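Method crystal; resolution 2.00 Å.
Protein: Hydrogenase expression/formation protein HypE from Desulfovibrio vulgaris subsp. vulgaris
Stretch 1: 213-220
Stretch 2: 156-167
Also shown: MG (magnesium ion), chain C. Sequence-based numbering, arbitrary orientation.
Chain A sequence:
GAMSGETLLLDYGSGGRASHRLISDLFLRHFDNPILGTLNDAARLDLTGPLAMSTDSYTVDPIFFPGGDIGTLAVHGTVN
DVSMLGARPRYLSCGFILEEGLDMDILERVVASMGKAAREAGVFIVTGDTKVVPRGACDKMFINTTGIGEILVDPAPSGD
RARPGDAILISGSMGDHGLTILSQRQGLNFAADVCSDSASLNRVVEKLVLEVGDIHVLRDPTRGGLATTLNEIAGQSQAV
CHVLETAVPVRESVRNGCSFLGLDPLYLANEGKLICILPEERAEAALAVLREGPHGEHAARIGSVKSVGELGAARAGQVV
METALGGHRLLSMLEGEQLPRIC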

# COMPACT_ATOMS: atom_id res chain seq x y z
N GLY A 213 18.14 -17.62 18.10
CA GLY A 213 17.71 -16.70 19.16
C GLY A 213 18.65 -15.53 19.45
O GLY A 213 19.80 -15.53 19.01
N ASP A 214 18.14 -14.55 20.20
CA ASP A 214 18.88 -13.35 20.59
C ASP A 214 19.38 -12.55 19.38
O ASP A 214 20.47 -11.99 19.39
CB ASP A 214 20.03 -13.69 21.57
CG ASP A 214 20.39 -12.52 22.51
OD1 ASP A 214 19.65 -11.51 22.55
OD2 ASP A 214 21.42 -12.62 23.21
N ILE A 215 18.55 -12.49 18.34
CA ILE A 215 18.86 -11.69 17.17
C ILE A 215 18.66 -10.21 17.50
O ILE A 215 17.56 -9.80 17.90
CB ILE A 215 17.97 -12.07 15.94
CG1 ILE A 215 18.02 -13.59 15.66
CG2 ILE A 215 18.38 -11.26 14.71
CD1 ILE A 215 19.44 -14.19 15.43
N HIS A 216 19.72 -9.41 17.35
CA HIS A 216 19.62 -7.98 17.64
C HIS A 216 19.05 -7.16 16.49
O HIS A 216 18.14 -6.37 16.71
CB HIS A 216 20.95 -7.40 18.10
CG HIS A 216 21.39 -7.88 19.45
ND1 HIS A 216 22.64 -7.60 19.96
CD2 HIS A 216 20.75 -8.61 20.39
CE1 HIS A 216 22.75 -8.14 21.16
NE2 HIS A 216 21.62 -8.76 21.44
N VAL A 217 19.61 -7.32 15.28
CA VAL A 217 19.20 -6.55 14.10
C VAL A 217 19.08 -7.41 12.84
O VAL A 217 19.94 -8.25 12.56
CB VAL A 217 20.16 -5.37 13.75
CG1 VAL A 217 19.44 -4.33 12.84
CG2 VAL A 217 20.69 -4.69 15.00
N LEU A 218 18.01 -7.17 12.08
CA LEU A 218 17.87 -7.69 10.73
C LEU A 218 17.53 -6.51 9.84
O LEU A 218 16.72 -5.67 10.21
CB LEU A 218 16.74 -8.74 10.65
CG LEU A 218 16.83 -10.04 11.46
CD1 LEU A 218 15.47 -10.78 11.48
CD2 LEU A 218 17.95 -10.97 10.98
N ARG A 219 18.17 -6.44 8.67
CA ARG A 219 17.79 -5.43 7.67
C ARG A 219 18.17 -5.93 6.28
O ARG A 219 19.18 -6.61 6.12
CB ARG A 219 18.42 -4.05 7.96
CG ARG A 219 17.90 -2.94 7.03
CD ARG A 219 17.88 -1.60 7.71
NE ARG A 219 16.96 -1.55 8.85
CZ ARG A 219 16.96 -0.56 9.74
NH1 ARG A 219 17.81 0.45 9.60
NH2 ARG A 219 16.11 -0.56 10.77
N ASP A 220 17.38 -5.53 5.28
CA ASP A 220 17.66 -5.91 3.90
C ASP A 220 18.35 -4.75 3.18
O ASP A 220 17.82 -3.64 3.12
CB ASP A 220 16.36 -6.33 3.19
CG ASP A 220 15.29 -5.30 3.31
OD1 ASP A 220 15.27 -4.55 4.32
OD2 ASP A 220 14.49 -5.19 2.39
MG MG C . 14.11 -3.06 4.29
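Stretch 2, residues 156-167: APSGDRARPGDA

Stretch 2 forms no regular helix or strand; it bends around His216, the residue with the largest covered area (142 Å²), and the two stretches together bury 558 Å². From Ala156 to Gly159 the chain runs broadly the same way as Ile215 to Leu218, but end to end stretch 2 passes across stretch 1. The closest CA pair is Val217 and Pro157, CA to CA 4.6 Å, where the strand 217-219 begins. Here Pro157 and Ser158 are extended (phi/psi -64/149 and -160/144), and Ser158 N donates to His216 O at 3.0 Å with an N-H...O angle of 161°. Pro157 CA lies 3.3 Å from the same His216 O, a CA-H...O contact with an angle of 133° at the hydrogen.

Stretch 1 covers 74 Å² of Pro157, whose ring carbon CG is 3.9 Å from Ile215 CG2 and 3.8 Å from Leu218 CD1, so one proline carbon meets two apolar side chains. Beyond it the chain turns back, Arg161 N donating to Ser158 O at 3.0 Å, and this bend receives Val217. Val217 CG2 is 3.4 Å from Ser158 O and 3.8 Å from Ala162 CB, while Val217 CG1 is 3.8 Å from Gly159 CA. An ideal CB on Gly159 would lie 2.7 Å from Arg219 NH2, a clash.

The CA-to-CB bond of Arg161 points toward stretch 1, and His216 CA lies over one face of its guanidinium. Arg161 NH1 donates to Ala156 O at 3.0 Å and, weakly, to Ile215 O at 3.2 Å (123°), linking both backbones.

The His216 ring, with chi1 at -69° (m), is fixed at its edge: ND1 donates to Asp166 OD2 at 2.7 Å and 163°. Asp166 OD2 also accepts from Arg163 N at 2.8 Å, within a type II turn from Arg163 to Asp166. His216 CE1 lies over the Arg163 guanidinium, 3.4 Å from NH1, and water 1 bonds His216 NE2 at 2.8 Å and Asp214 OD1 at 2.9 Å.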

# COMPACT_ATOMS: atom_id res chain seq x y z
N ALA A 156 12.24 -8.25 19.88
CA ALA A 156 12.35 -8.53 18.45
C ALA A 156 13.50 -7.72 17.83
O ALA A 156 13.98 -6.76 18.46
CB ALA A 156 11.04 -8.20 17.76
N PRO A 157 13.99 -8.11 16.63
CA PRO A 157 15.08 -7.34 16.04
C PRO A 157 14.65 -5.90 15.70
O PRO A 157 13.49 -5.65 15.41
CB PRO A 157 15.45 -8.14 14.77
CG PRO A 157 14.88 -9.52 15.01
CD PRO A 157 13.62 -9.25 15.77
N SER A 158 15.61 -4.98 15.79
CA SER A 158 15.36 -3.56 15.62
C SER A 158 16.67 -2.85 15.28
O SER A 158 17.72 -3.22 15.80
CB SER A 158 14.77 -2.98 16.90
OG SER A 158 14.47 -1.60 16.75
N GLY A 159 16.61 -1.83 14.43
CA GLY A 159 17.80 -1.10 13.99
C GLY A 159 18.63 -0.52 15.12
O GLY A 159 19.85 -0.35 14.98
N ASP A 160 17.98 -0.24 16.25
CA ASP A 160 18.63 0.36 17.42
C ASP A 160 19.20 -0.63 18.43
O ASP A 160 19.62 -0.24 19.53
CB ASP A 160 17.70 1.39 18.09
CG ASP A 160 16.48 0.76 18.76
OD1 ASP A 160 16.22 -0.46 18.60
OD2 ASP A 160 15.76 1.50 19.45
N ARG A 161 19.25 -1.92 18.07
CA ARG A 161 19.66 -2.96 19.02
C ARG A 161 21.06 -3.58 18.81
O ARG A 161 21.44 -4.53 19.53
CB ARG A 161 18.58 -4.06 19.09
CG ARG A 161 17.25 -3.57 19.69
CD ARG A 161 16.30 -4.73 20.06
NE ARG A 161 16.92 -5.61 21.05
CZ ARG A 161 17.01 -6.93 20.96
NH1 ARG A 161 16.49 -7.59 19.93
NH2 ARG A 161 17.63 -7.61 21.94
N ALA A 162 21.82 -3.06 17.84
CA ALA A 162 23.21 -3.48 17.66
C ALA A 162 24.02 -3.00 18.86
O ALA A 162 23.93 -1.84 19.26
CB ALA A 162 23.80 -2.92 16.38
N ARG A 163 24.79 -3.91 19.46
CA ARG A 163 25.55 -3.59 20.66
C ARG A 163 27.01 -4.02 20.52
O ARG A 163 27.31 -4.93 19.73
CB ARG A 163 24.85 -4.19 21.90
CG ARG A 163 25.05 -5.70 22.10
CD ARG A 163 24.96 -6.10 23.59
NE ARG A 163 25.42 -7.46 23.88
CZ ARG A 163 24.65 -8.47 24.30
NH1 ARG A 163 23.35 -8.28 24.49
NH2 ARG A 163 25.17 -9.67 24.55
N PRO A 164 27.95 -3.36 21.25
CA PRO A 164 29.37 -3.74 21.23
C PRO A 164 29.61 -5.24 21.36
O PRO A 164 29.01 -5.89 22.22
CB PRO A 164 29.95 -2.99 22.44
CG PRO A 164 29.08 -1.77 22.58
CD PRO A 164 27.70 -2.16 22.08
N GLY A 165 30.47 -5.78 20.50
CA GLY A 165 30.79 -7.20 20.50
C GLY A 165 29.96 -8.06 19.56
O GLY A 165 30.28 -9.23 19.34
N ASP A 166 28.88 -7.49 19.02
CA ASP A 166 28.01 -8.18 18.05
C ASP A 166 28.76 -8.53 16.77
O ASP A 166 29.57 -7.73 16.28
CB ASP A 166 26.80 -7.32 17.69
CG ASP A 166 25.71 -7.33 18.76
OD1 ASP A 166 25.83 -8.05 19.78
OD2 ASP A 166 24.72 -6.61 18.57
N ALA A 167 28.48 -9.71 16.22
CA ALA A 167 28.97 -10.05 14.89
C ALA A 167 28.03 -9.45 13.84
O ALA A 167 26.83 -9.28 14.09
CB ALA A 167 29.07 -11.55 14.74
O HOH W 1 21.25 -9.66 24.03
O HOH W 2 16.12 -1.63 3.89